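Local structure of hemoglobin subunit beta (Isurus oxyrinchus, 3MKB) at residues B[123-126]-B[127-130]; B[28-31]-B[32-36]; B[102-105]-B[106-110]. The protein carries oxygen on a bound heme as the beta subunit of the four-chain hemoglobin of the shortfin mako shark. All blocks are in the same frame, centred on the assembly; numbering follows the deposited sequence.

Interaction 1. Residues B[123-126]-B[127-130]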
ATOM      1  N   PHE B 123      10.679 -12.836  -7.322  1.00 27.32           N
ATOM      2  CA  PHE B 123      11.219 -13.741  -6.312  1.00 29.13           C
ATOM      3  C   PHE B 123      10.780 -13.368  -4.862  1.00 27.53           C
ATOM      4  O   PHE B 123      10.220 -14.161  -4.150  1.00 25.78           O
ATOM      5  CB  PHE B 123      12.750 -13.802  -6.390  1.00 28.71           C
ATOM      6  CG  PHE B 123      13.348 -14.678  -5.319  1.00 30.15           C
ATOM      7  CD1 PHE B 123      13.035 -16.042  -5.271  1.00 29.06           C
ATOM      8  CD2 PHE B 123      14.185 -14.118  -4.349  1.00 25.06           C
ATOM      9  CE1 PHE B 123      13.576 -16.864  -4.233  1.00 28.98           C
ATOM     10  CE2 PHE B 123      14.752 -14.886  -3.335  1.00 28.96           C
ATOM     11  CZ  PHE B 123      14.453 -16.275  -3.270  1.00 32.50           C
ATOM     12  N   PHE B 124      11.020 -12.125  -4.477  1.00 26.46           N
ATOM     13  CA  PHE B 124      10.683 -11.669  -3.151  1.00 27.51           C
ATOM     14  C   PHE B 124       9.197 -11.663  -2.764  1.00 29.08           C
ATOM     15  O   PHE B 124       8.846 -11.876  -1.606  1.00 29.72           O
ATOM     16  CB  PHE B 124      11.379 -10.345  -2.877  1.00 26.29           C
ATOM     17  CG  PHE B 124      12.880 -10.473  -2.657  1.00 27.09           C
ATOM     18  CD1 PHE B 124      13.768  -9.740  -3.437  1.00 25.24           C
ATOM     19  CD2 PHE B 124      13.420 -11.329  -1.670  1.00 31.67           C
ATOM     20  CE1 PHE B 124      15.166  -9.793  -3.251  1.00 24.32           C
ATOM     21  CE2 PHE B 124      14.875 -11.414  -1.502  1.00 26.00           C
ATOM     22  CZ  PHE B 124      15.710 -10.671  -2.282  1.00 24.31           C
ATOM     23  N   GLN B 125       8.327 -11.425  -3.728  1.00 31.01           N
ATOM     24  CA  GLN B 125       6.892 -11.466  -3.461  1.00 31.42           C
ATOM     25  C   GLN B 125       6.456 -12.928  -3.191  1.00 31.58           C
ATOM     26  O   GLN B 125       5.653 -13.168  -2.338  1.00 31.95           O
ATOM     27  CB  GLN B 125       6.111 -10.878  -4.622  1.00 31.90           C
ATOM     28  CG  GLN B 125       4.612 -10.575  -4.261  1.00 35.70           C
ATOM     29  CD  GLN B 125       4.468  -9.597  -3.065  1.00 42.61           C
ATOM     30  OE1 GLN B 125       5.021  -8.480  -3.093  1.00 43.48           O
ATOM     31  NE2 GLN B 125       3.751 -10.031  -2.006  1.00 40.65           N
ATOM     32  N   VAL B 126       7.012 -13.884  -3.923  1.00 30.86           N
ATOM     33  CA  VAL B 126       6.795 -15.296  -3.614  1.00 30.73           C
ATOM     34  C   VAL B 126       7.277 -15.591  -2.196  1.00 30.47           C
ATOM     35  O   VAL B 126       6.589 -16.244  -1.420  1.00 30.95           O
ATOM     36  CB  VAL B 126       7.512 -16.217  -4.629  1.00 31.27           C
ATOM     37  CG1 VAL B 126       7.407 -17.669  -4.233  1.00 32.41           C
ATOM     38  CG2 VAL B 126       6.906 -16.072  -5.957  1.00 32.54           C
ATOM     39  N   VAL B 127       8.463 -15.118  -1.849  1.00 30.57           N
ATOM     40  CA  VAL B 127       8.958 -15.243  -0.470  1.00 30.53           C
ATOM     41  C   VAL B 127       8.044 -14.508   0.531  1.00 30.92           C
ATOM     42  O   VAL B 127       7.697 -15.066   1.575  1.00 30.63           O
ATOM     43  CB  VAL B 127      10.430 -14.782  -0.339  1.00 31.13           C
ATOM     44  CG1 VAL B 127      10.921 -14.751   1.145  1.00 27.21           C
ATOM     45  CG2 VAL B 127      11.325 -15.666  -1.207  1.00 32.59           C
ATOM     46  N   ILE B 128       7.627 -13.283   0.227  1.00 30.76           N
ATOM     47  CA  ILE B 128       6.738 -12.568   1.176  1.00 31.33           C
ATOM     48  C   ILE B 128       5.435 -13.369   1.350  1.00 32.96           C
ATOM     49  O   ILE B 128       4.955 -13.576   2.478  1.00 31.44           O
ATOM     50  CB  ILE B 128       6.414 -11.109   0.740  1.00 30.11           C
ATOM     51  CG1 ILE B 128       7.685 -10.230   0.781  1.00 29.78           C
ATOM     52  CG2 ILE B 128       5.292 -10.493   1.656  1.00 31.08           C
ATOM     53  CD1 ILE B 128       7.580  -8.914  -0.088  1.00 31.75           C
ATOM     54  N   ASP B 129       4.874 -13.858   0.239  1.00 33.70           N
ATOM     55  CA  ASP B 129       3.609 -14.588   0.372  1.00 34.41           C
ATOM     56  C   ASP B 129       3.808 -15.837   1.241  1.00 34.33           C
ATOM     57  O   ASP B 129       2.981 -16.147   2.092  1.00 33.57           O
ATOM     58  CB  ASP B 129       3.053 -14.969  -0.997  1.00 35.84           C
ATOM     59  CG  ASP B 129       2.658 -13.784  -1.815  1.00 36.48           C
ATOM     60  OD1 ASP B 129       2.359 -13.997  -2.990  1.00 38.37           O
ATOM     61  OD2 ASP B 129       2.639 -12.649  -1.303  1.00 39.51           O
ATOM     62  N   ALA B 130       4.932 -16.517   1.054  1.00 35.23           N
ATOM     63  CA  ALA B 130       5.241 -17.767   1.767  1.00 34.49           C
ATOM     64  C   ALA B 130       5.381 -17.577   3.287  1.00 35.56           C
ATOM     65  O   ALA B 130       4.809 -18.344   4.082  1.00 35.19           O
ATOM     66  CB  ALA B 130       6.486 -18.375   1.213  1.00 35.98           C
TER
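Q125 and D129, one turn apart on helix 114-132, share a side-chain hydrogen bond: Q125 NE2 gives its N-H to D129 OD2 at 2.9 Å. The carboxylate oxygen lies close to the amide plane of Q125 but receives the N-H on its syn side, 33° out of the carboxylate plane; the amide and carboxylate planes are 51° apart. The Q125 chain, bent at chi2 (58°), folds along the helix toward D129, and OE1 comes to rest 4.0 Å from I128 CD1. Apolar contact is made by F123 and V127. Methyl CG2 of V127 sits over one face of the F123 ring in a CH-pi contact, 4.0 Å from the ring centroid and displaced toward the CZ rim. F123 also meets A64 and V65 of helix 50-65, while the V127 side chain lies about 4 Å from the heme. The backbone contributes four i to i+4 bonds, from V127, I128, D129 and A130 to F123, F124, Q125 and V126; I128 N to F124 O is the shortest at 2.6 Å. On this globin H helix, the amide-carboxylate bond holds Q125 at the exposed side, while F123 and V127 pack inward, against helix 50-65 and beside the heme.

Interaction 2. Residues B[28-31]-B[32-36]; sequences LERM and FVVFP
The ring of F32 lies with one face over the carbonyl oxygen of L28, which stands 3.3 Å above the ring plane and is displaced toward the rim. Two side chains touch the same ring at separate places: L28 CD1 is 3.4 Å from F32 CZ, and M31 CE approaches obliquely to 3.5 Å from F32 CE1. The methionine reaches it by a bend at its last torsion (chi3 63°). On the F35 ring, V34 CG1 covers one face, and M31 CG lies 4.1 Å from F35 CD1, crossing nearly at right angles. In the backbone, R30 O accepts both V34 N, at 2.7 Å and nearly straight, and V33 N, which comes from well above the carbonyl plane. M31 O takes F35 N, the first residue to leave helical angles. The R30 guanidinium makes a salt bridge with E103 and hydrogen bonds with H121 and F116 of one alpha chain, which V33, V34 and F35 also meet; V34, F35 and P36 reach a second, whose R140 donates to V34 O. This is the C-terminal end of helix 20-34, the B helix of the globin fold, where the M31 side chain comes within about 4 Å of the heme.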
ATOM      1  N   LEU B  28      19.728  -5.630   6.017  1.00 32.61           N
ATOM      2  CA  LEU B  28      19.199  -5.487   7.352  1.00 34.02           C
ATOM      3  C   LEU B  28      19.574  -4.119   7.954  1.00 33.32           C
ATOM      4  O   LEU B  28      18.704  -3.406   8.533  1.00 32.23           O
ATOM      5  CB  LEU B  28      19.749  -6.647   8.214  1.00 33.65           C
ATOM      6  CG  LEU B  28      18.941  -7.482   9.188  1.00 36.82           C
ATOM      7  CD1 LEU B  28      19.378  -7.210  10.656  1.00 39.49           C
ATOM      8  CD2 LEU B  28      17.392  -7.463   9.038  1.00 35.84           C
ATOM      9  N   GLU B  29      20.864  -3.778   7.841  1.00 33.28           N
ATOM     10  CA  GLU B  29      21.413  -2.518   8.376  1.00 35.06           C
ATOM     11  C   GLU B  29      20.744  -1.321   7.713  1.00 34.36           C
ATOM     12  O   GLU B  29      20.336  -0.341   8.382  1.00 35.02           O
ATOM     13  CB  GLU B  29      22.961  -2.464   8.224  1.00 33.87           C
ATOM     14  CG  GLU B  29      23.668  -3.406   9.229  1.00 37.50           C
ATOM     15  CD  GLU B  29      25.180  -3.609   8.963  1.00 38.60           C
ATOM     16  OE1 GLU B  29      25.687  -3.273   7.848  1.00 40.18           O
ATOM     17  OE2 GLU B  29      25.827  -4.166   9.875  1.00 42.01           O
ATOM     18  N   ARG B  30      20.593  -1.417   6.396  1.00 32.70           N
ATOM     19  CA  ARG B  30      19.894  -0.417   5.646  1.00 31.41           C
ATOM     20  C   ARG B  30      18.466  -0.248   6.079  1.00 32.63           C
ATOM     21  O   ARG B  30      17.980   0.897   6.260  1.00 32.67           O
ATOM     22  CB  ARG B  30      19.947  -0.752   4.140  1.00 32.04           C
ATOM     23  CG  ARG B  30      19.230   0.276   3.215  1.00 28.60           C
ATOM     24  CD  ARG B  30      19.457  -0.133   1.696  1.00 31.20           C
ATOM     25  NE  ARG B  30      20.884  -0.194   1.398  1.00 30.01           N
ATOM     26  CZ  ARG B  30      21.612   0.855   1.004  1.00 32.39           C
ATOM     27  NH1 ARG B  30      21.038   2.046   0.841  1.00 35.28           N
ATOM     28  NH2 ARG B  30      22.918   0.715   0.772  1.00 30.17           N
ATOM     29  N   MET B  31      17.772  -1.376   6.223  1.00 32.09           N
ATOM     30  CA  MET B  31      16.349  -1.353   6.595  1.00 32.23           C
ATOM     31  C   MET B  31      16.193  -0.643   7.945  1.00 32.30           C
ATOM     32  O   MET B  31      15.285   0.139   8.124  1.00 30.79           O
ATOM     33  CB  MET B  31      15.795  -2.766   6.672  1.00 31.47           C
ATOM     34  CG  MET B  31      14.300  -2.841   7.072  1.00 31.22           C
ATOM     35  SD  MET B  31      13.867  -4.527   7.547  1.00 32.91           S
ATOM     36  CE  MET B  31      14.912  -4.761   8.997  1.00 38.28           C
ATOM     37  N   PHE B  32      17.131  -0.859   8.858  1.00 32.33           N
ATOM     38  CA  PHE B  32      17.108  -0.119  10.151  1.00 33.86           C
ATOM     39  C   PHE B  32      17.218   1.390  10.078  1.00 34.04           C
ATOM     40  O   PHE B  32      16.730   2.080  10.988  1.00 36.25           O
ATOM     41  CB  PHE B  32      18.223  -0.609  11.086  1.00 32.42           C
ATOM     42  CG  PHE B  32      18.075  -2.026  11.499  1.00 32.34           C
ATOM     43  CD1 PHE B  32      16.864  -2.627  11.499  1.00 34.18           C
ATOM     44  CD2 PHE B  32      19.170  -2.744  11.953  1.00 35.14           C
ATOM     45  CE1 PHE B  32      16.751  -3.991  11.895  1.00 34.21           C
ATOM     46  CE2 PHE B  32      19.061  -4.048  12.336  1.00 31.05           C
ATOM     47  CZ  PHE B  32      17.875  -4.669  12.325  1.00 33.18           C
ATOM     48  N   VAL B  33      17.950   1.911   9.095  1.00 34.70           N
ATOM     49  CA  VAL B  33      18.235   3.341   8.983  1.00 33.79           C
ATOM     50  C   VAL B  33      17.078   3.891   8.168  1.00 35.57           C
ATOM     51  O   VAL B  33      16.483   4.922   8.535  1.00 35.18           O
ATOM     52  CB  VAL B  33      19.626   3.604   8.314  1.00 34.55           C
ATOM     53  CG1 VAL B  33      19.873   5.120   7.891  1.00 30.38           C
ATOM     54  CG2 VAL B  33      20.745   3.181   9.217  1.00 33.78           C
ATOM     55  N   VAL B  34      16.730   3.199   7.069  1.00 33.84           N
ATOM     56  CA  VAL B  34      15.667   3.708   6.184  1.00 34.97           C
ATOM     57  C   VAL B  34      14.273   3.574   6.804  1.00 35.02           C
ATOM     58  O   VAL B  34      13.446   4.488   6.642  1.00 35.17           O
ATOM     59  CB  VAL B  34      15.775   3.150   4.705  1.00 34.43           C
ATOM     60  CG1 VAL B  34      14.608   3.664   3.813  1.00 32.60           C
ATOM     61  CG2 VAL B  34      17.099   3.545   4.114  1.00 34.01           C
ATOM     62  N   PHE B  35      14.034   2.469   7.528  1.00 35.10           N
ATOM     63  CA  PHE B  35      12.771   2.178   8.222  1.00 35.56           C
ATOM     64  C   PHE B  35      12.975   1.817   9.708  1.00 36.16           C
ATOM     65  O   PHE B  35      12.843   0.657  10.089  1.00 34.79           O
ATOM     66  CB  PHE B  35      12.002   1.034   7.516  1.00 33.96           C
ATOM     67  CG  PHE B  35      11.915   1.203   6.041  1.00 32.50           C
ATOM     68  CD1 PHE B  35      12.643   0.354   5.186  1.00 29.89           C
ATOM     69  CD2 PHE B  35      11.118   2.228   5.480  1.00 34.27           C
ATOM     70  CE1 PHE B  35      12.576   0.504   3.797  1.00 30.41           C
ATOM     71  CE2 PHE B  35      11.005   2.380   4.047  1.00 33.81           C
ATOM     72  CZ  PHE B  35      11.751   1.540   3.221  1.00 31.06           C
ATOM     73  N   PRO B  36      13.278   2.823  10.573  1.00 37.49           N
ATOM     74  CA  PRO B  36      13.728   2.579  11.983  1.00 37.27           C
ATOM     75  C   PRO B  36      12.779   1.776  12.845  1.00 38.27           C
ATOM     76  O   PRO B  36      13.184   1.085  13.798  1.00 38.63           O
ATOM     77  CB  PRO B  36      13.869   4.003  12.532  1.00 37.09           C
ATOM     78  CG  PRO B  36      14.252   4.744  11.407  1.00 35.66           C
ATOM     79  CD  PRO B  36      13.289   4.259  10.303  1.00 36.74           C
TER

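Interaction 3. Residues B[102-105]-B[106-110]; sequences VELA and HLKKV
E103 and H106 reach toward one another across a single water, with carboxylate and imidazole planes 78° apart. The water donates to E103 OE2 at 2.6 Å and sits in the plane of the H106 ring at its edge, 2.6 Å from ND1. Direct charged contact is absent, since E103 OE2 and H106 ND1 are 4.4 Å apart; a bend at chi2 of E103 (-55°) turns the carboxylate back toward the histidine, and its other oxygen, OE1, takes a salt bridge from R30. The carboxylate and the nearby R30 would probably pull the ionisation of H106 in opposite directions. On another side of the helix L104 and K108 run alongside each other in the same direction, L104 CD2 meeting K108 CE at 4.1 Å. The lysine's aliphatic part also passes its CG 3.2 Å from L104 O before the ammonium goes on to E10 and T14. K109 bends at chi2, and its NZ donates to H106 O at 2.8 Å, in the carbonyl plane and on a lone pair, while its backbone N bonds to A105 O at 2.7 Å. K109 is also where positive phi (51°) takes the chain out of the helix. Helix 93-108, the G helix of the globin fold, thus ends with helix 20-34 against V102, E103 and L107, helix 114-132 against L104 and K108 through W120, and an alpha chain of the tetramer packed on V102, A105, H106 and K109, so that this end forms part of the contact between subunits.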
ATOM      1  N   VAL B 102      17.811  -3.195  -3.078  1.00 26.27           N
ATOM      2  CA  VAL B 102      18.758  -2.061  -3.137  1.00 26.49           C
ATOM      3  C   VAL B 102      20.203  -2.601  -3.056  1.00 26.43           C
ATOM      4  O   VAL B 102      21.062  -2.090  -3.757  1.00 26.27           O
ATOM      5  CB  VAL B 102      18.449  -0.995  -2.083  1.00 26.58           C
ATOM      6  CG1 VAL B 102      19.641   0.061  -1.922  1.00 28.00           C
ATOM      7  CG2 VAL B 102      17.165  -0.255  -2.480  1.00 26.22           C
ATOM      8  N   GLU B 103      20.437  -3.681  -2.275  1.00 26.18           N
ATOM      9  CA  GLU B 103      21.803  -4.186  -2.123  1.00 26.73           C
ATOM     10  C   GLU B 103      22.225  -4.977  -3.370  1.00 27.01           C
ATOM     11  O   GLU B 103      23.355  -4.915  -3.782  1.00 28.13           O
ATOM     12  CB  GLU B 103      22.001  -5.003  -0.856  1.00 26.33           C
ATOM     13  CG  GLU B 103      22.057  -4.172   0.455  1.00 29.11           C
ATOM     14  CD  GLU B 103      23.108  -3.076   0.437  1.00 29.84           C
ATOM     15  OE1 GLU B 103      22.895  -2.081   1.195  1.00 30.08           O
ATOM     16  OE2 GLU B 103      24.154  -3.220  -0.264  1.00 27.85           O
ATOM     17  N   LEU B 104      21.293  -5.712  -3.946  1.00 25.47           N
ATOM     18  CA  LEU B 104      21.551  -6.332  -5.289  1.00 26.19           C
ATOM     19  C   LEU B 104      21.852  -5.313  -6.424  1.00 26.08           C
ATOM     20  O   LEU B 104      22.650  -5.595  -7.284  1.00 26.96           O
ATOM     21  CB  LEU B 104      20.363  -7.223  -5.650  1.00 25.76           C
ATOM     22  CG  LEU B 104      20.208  -8.490  -4.771  1.00 26.40           C
ATOM     23  CD1 LEU B 104      18.753  -9.063  -4.910  1.00 27.87           C
ATOM     24  CD2 LEU B 104      21.329  -9.584  -5.099  1.00 29.12           C
ATOM     25  N   ALA B 105      21.168  -4.171  -6.426  1.00 24.89           N
ATOM     26  CA  ALA B 105      21.466  -3.037  -7.319  1.00 26.15           C
ATOM     27  C   ALA B 105      22.916  -2.523  -7.150  1.00 26.56           C
ATOM     28  O   ALA B 105      23.651  -2.290  -8.113  1.00 28.72           O
ATOM     29  CB  ALA B 105      20.416  -1.892  -7.084  1.00 23.93           C
ATOM     30  N   HIS B 106      23.329  -2.367  -5.906  1.00 27.77           N
ATOM     31  CA  HIS B 106      24.658  -1.893  -5.538  1.00 28.92           C
ATOM     32  C   HIS B 106      25.728  -2.910  -5.998  1.00 28.92           C
ATOM     33  O   HIS B 106      26.833  -2.538  -6.358  1.00 29.93           O
ATOM     34  CB  HIS B 106      24.708  -1.596  -3.998  1.00 29.66           C
ATOM     35  CG  HIS B 106      24.968  -0.136  -3.680  1.00 35.08           C
ATOM     36  ND1 HIS B 106      25.561   0.295  -2.512  1.00 36.51           N
ATOM     37  CD2 HIS B 106      24.853   0.961  -4.461  1.00 37.17           C
ATOM     38  CE1 HIS B 106      25.704   1.602  -2.554  1.00 42.88           C
ATOM     39  NE2 HIS B 106      25.276   2.033  -3.731  1.00 42.24           N
ATOM     40  N   LEU B 107      25.393  -4.203  -5.995  1.00 27.87           N
ATOM     41  CA  LEU B 107      26.377  -5.228  -6.398  1.00 25.64           C
ATOM     42  C   LEU B 107      26.418  -5.316  -7.906  1.00 26.11           C
ATOM     43  O   LEU B 107      27.484  -5.436  -8.562  1.00 26.65           O
ATOM     44  CB  LEU B 107      25.934  -6.571  -5.777  1.00 25.73           C
ATOM     45  CG  LEU B 107      26.681  -7.801  -6.272  1.00 26.16           C
ATOM     46  CD1 LEU B 107      28.114  -7.767  -5.688  1.00 27.85           C
ATOM     47  CD2 LEU B 107      25.941  -8.984  -5.742  1.00 28.18           C
ATOM     48  N   LYS B 108      25.234  -5.260  -8.497  1.00 26.78           N
ATOM     49  CA  LYS B 108      25.103  -5.618  -9.901  1.00 27.48           C
ATOM     50  C   LYS B 108      25.181  -4.425 -10.827  1.00 28.26           C
ATOM     51  O   LYS B 108      25.290  -4.591 -12.030  1.00 28.40           O
ATOM     52  CB  LYS B 108      23.783  -6.351 -10.121  1.00 27.01           C
ATOM     53  CG  LYS B 108      23.798  -7.709  -9.459  1.00 28.03           C
ATOM     54  CD  LYS B 108      22.494  -8.435  -9.756  1.00 26.94           C
ATOM     55  CE  LYS B 108      22.412  -9.815  -9.097  1.00 27.55           C
ATOM     56  NZ  LYS B 108      22.738 -10.905 -10.099  1.00 24.80           N
ATOM     57  N   LYS B 109      25.009  -3.217 -10.292  1.00 28.85           N
ATOM     58  CA  LYS B 109      25.159  -2.021 -11.132  1.00 28.63           C
ATOM     59  C   LYS B 109      24.331  -2.125 -12.417  1.00 28.84           C
ATOM     60  O   LYS B 109      23.205  -2.583 -12.378  1.00 28.41           O
ATOM     61  CB  LYS B 109      26.639  -1.730 -11.419  1.00 29.83           C
ATOM     62  CG  LYS B 109      27.545  -1.714 -10.201  1.00 32.93           C
ATOM     63  CD  LYS B 109      27.053  -0.771  -9.084  1.00 33.18           C
ATOM     64  CE  LYS B 109      28.269  -0.396  -8.195  1.00 36.97           C
ATOM     65  NZ  LYS B 109      27.924  -0.008  -6.789  1.00 35.04           N
ATOM     66  N   VAL B 110      24.880  -1.761 -13.569  1.00 28.27           N
ATOM     67  CA  VAL B 110      24.055  -1.740 -14.788  1.00 29.84           C
ATOM     68  C   VAL B 110      23.516  -3.103 -15.233  1.00 29.15           C
ATOM     69  O   VAL B 110      22.685  -3.188 -16.157  1.00 27.36           O
ATOM     70  CB  VAL B 110      24.765  -1.118 -15.986  1.00 30.89           C
ATOM     71  CG1 VAL B 110      25.053   0.405 -15.721  1.00 34.04           C
ATOM     72  CG2 VAL B 110      26.054  -1.940 -16.377  1.00 31.57           C
TER
HETATM   73  O   HOH W   1      25.860  -1.222  -0.431  1.00 33.97           O

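In the fold
Following the chain from the N terminus, interaction 2 comes first, at the end of helix 20-34; interaction 3 follows at the end of helix 93-108, and interaction 1 lies within helix 114-132. Each joins neighbouring turns and closes no long loop, so the three are in series and none nests or crosses. Interaction 3 is the hub of the set: it meets interaction 2 through the salt bridge R30 NE to E103 OE1 at 2.8 Å, and interaction 1 where F124 CE1 lies 4.0 Å from L104 CD1. Interactions 1 and 2 do not touch, their nearest atoms being about 11 Å apart. Helix 93-108 thereby links helices 20-34 and 114-132.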